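Local coordinates for SusD superfamily protein (Parabacteroides distasonis, PDB 3OTN), which is a putative outer-membrane protein of the SusD family that probably binds carbohydrate nutrients, at residues 357-362 against 390-395. Numbering follows the deposited sequence.
Sequences VYRYTD and RGRAGL. With EDO (1,2-ethanediol), chain S.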
# COMPACT_ATOMS: atom_id res chain seq x y z
N VAL A 357 2.69 5.04 1.30
CA VAL A 357 2.35 4.49 -0.01
C VAL A 357 3.64 3.92 -0.67
O VAL A 357 3.63 2.80 -1.16
CB VAL A 357 1.67 5.56 -0.92
CG1 VAL A 357 1.46 5.04 -2.34
CG2 VAL A 357 0.36 6.00 -0.31
N TYR A 358 4.71 4.70 -0.68
CA TYR A 358 6.05 4.20 -1.09
C TYR A 358 7.11 4.64 -0.10
O TYR A 358 7.16 5.81 0.27
CB TYR A 358 6.48 4.66 -2.50
CG TYR A 358 5.72 3.94 -3.57
CD1 TYR A 358 5.97 2.61 -3.84
CD2 TYR A 358 4.70 4.57 -4.28
CE1 TYR A 358 5.23 1.91 -4.78
CE2 TYR A 358 3.96 3.88 -5.22
CZ TYR A 358 4.25 2.55 -5.46
OH TYR A 358 3.52 1.86 -6.36
N ARG A 359 7.97 3.71 0.30
CA ARG A 359 9.16 4.01 1.07
C ARG A 359 10.38 3.36 0.39
O ARG A 359 10.25 2.50 -0.45
CB ARG A 359 9.02 3.59 2.53
CG ARG A 359 8.96 2.08 2.81
CD ARG A 359 8.80 1.91 4.28
NE ARG A 359 8.66 0.52 4.76
CZ ARG A 359 9.60 -0.18 5.40
NH1 ARG A 359 10.82 0.32 5.60
NH2 ARG A 359 9.31 -1.41 5.89
N TYR A 360 11.55 3.84 0.73
CA TYR A 360 12.79 3.43 0.07
C TYR A 360 13.08 1.94 0.12
O TYR A 360 13.56 1.37 -0.88
CB TYR A 360 13.95 4.20 0.68
CG TYR A 360 15.26 4.20 -0.05
CD1 TYR A 360 15.34 4.47 -1.40
CD2 TYR A 360 16.44 4.06 0.66
CE1 TYR A 360 16.55 4.55 -2.03
CE2 TYR A 360 17.66 4.13 0.04
CZ TYR A 360 17.71 4.38 -1.30
OH TYR A 360 18.92 4.44 -1.91
N THR A 361 12.77 1.28 1.24
CA THR A 361 13.00 -0.19 1.30
C THR A 361 12.28 -0.96 0.18
O THR A 361 12.88 -1.83 -0.46
CB THR A 361 12.66 -0.81 2.68
OG1 THR A 361 13.53 -0.27 3.67
CG2 THR A 361 12.81 -2.36 2.67
N ASP A 362 11.03 -0.59 -0.09
CA ASP A 362 10.21 -1.16 -1.16
C ASP A 362 10.89 -0.90 -2.51
O ASP A 362 11.03 -1.81 -3.31
CB ASP A 362 8.83 -0.50 -1.13
CG ASP A 362 7.78 -1.16 -2.04
OD1 ASP A 362 8.02 -2.18 -2.76
OD2 ASP A 362 6.63 -0.62 -1.99
N ARG A 390 18.76 -7.58 5.23
CA ARG A 390 19.05 -8.67 6.13
C ARG A 390 19.88 -8.20 7.34
O ARG A 390 19.57 -8.57 8.47
CB ARG A 390 19.75 -9.82 5.38
CG ARG A 390 18.80 -10.61 4.46
CD ARG A 390 19.57 -11.68 3.64
NE ARG A 390 20.20 -12.63 4.53
CZ ARG A 390 19.61 -13.70 5.08
NH1 ARG A 390 18.35 -14.06 4.81
NH2 ARG A 390 20.31 -14.45 5.92
N GLY A 391 20.90 -7.37 7.11
CA GLY A 391 21.76 -6.83 8.19
C GLY A 391 21.01 -6.00 9.23
O GLY A 391 21.24 -6.14 10.42
N ARG A 392 20.11 -5.13 8.78
CA ARG A 392 19.22 -4.42 9.67
C ARG A 392 18.39 -5.39 10.53
O ARG A 392 18.16 -5.12 11.70
CB ARG A 392 18.31 -3.51 8.86
CG ARG A 392 17.33 -2.72 9.71
CD ARG A 392 16.65 -1.68 8.90
NE ARG A 392 15.88 -2.17 7.76
CZ ARG A 392 15.39 -1.39 6.80
NH1 ARG A 392 15.57 -0.07 6.83
NH2 ARG A 392 14.67 -1.91 5.80
N ALA A 393 17.99 -6.53 9.95
CA ALA A 393 17.27 -7.58 10.71
C ALA A 393 18.18 -8.50 11.56
O ALA A 393 17.71 -9.49 12.10
CB ALA A 393 16.40 -8.41 9.76
N GLY A 394 19.47 -8.17 11.70
CA GLY A 394 20.39 -8.97 12.49
C GLY A 394 20.78 -10.30 11.89
O GLY A 394 21.33 -11.14 12.60
N LEU A 395 20.51 -10.49 10.60
CA LEU A 395 20.77 -11.71 9.88
C LEU A 395 22.09 -11.63 9.12
O LEU A 395 22.49 -10.56 8.65
CB LEU A 395 19.66 -11.98 8.88
CG LEU A 395 18.25 -12.08 9.45
CD1 LEU A 395 17.23 -12.20 8.35
CD2 LEU A 395 18.17 -13.24 10.48
C1 EDO S . 22.14 1.18 -2.04
O1 EDO S . 23.16 0.18 -1.91
C2 EDO S . 21.36 1.29 -0.73
O2 EDO S . 20.92 2.64 -0.56
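The helical hairpin formed by helices 360-375 and 380-392 of the RagB/SusD region brings the first turn of one helix opposite the last turn of the other, and there Thr361 meets Arg392. The two backbones stay well apart, with CA of Thr361 and CA of Arg392 11.3 Å from each other, which leaves the gap to be spanned almost wholly by the arginine. With CG anti to the backbone N (chi1 179°), its chain extends away from its own helix, and the bend at chi3 turns the guanidinium edge to the threonine. Arg392 NH2 donates to Thr361 OG1 over 2.9 Å in a nearly straight bond (177° at the hydrogen), with the oxygen in the guanidinium plane. The same nitrogen lies 3.7 Å from Thr361 CG2.

SusD-family proteins carry TPR-like helical pairs, an architecture with which this hairpin is consistent, and here polar side chains join its open end to Glu248, just before strand 249-253, and to Asp417 on helix 403-418. Arg359, at the N-cap position of helix 360-375, brings NH1 to 4.5 Å from Arg392 NH2. Glu248 draws the two guanidinium groups together, receiving a salt bridge from each and sharing a hydrogen bond with Thr361 OG1; Asp417 and Glu421 add salt bridges to Arg392 and Arg359, respectively. A leucine in place of Arg392 would probably leave Asp417 without this cationic mate and Thr361 OG1 without its straight N-H donor.

Beyond the arginine, a Schellman motif ends helix 380-392: Leu395 N bonds to Arg390 O at 3.0 Å, Gly394 N reaches Gly391 O, and Gly394 supplies the positive phi (72°).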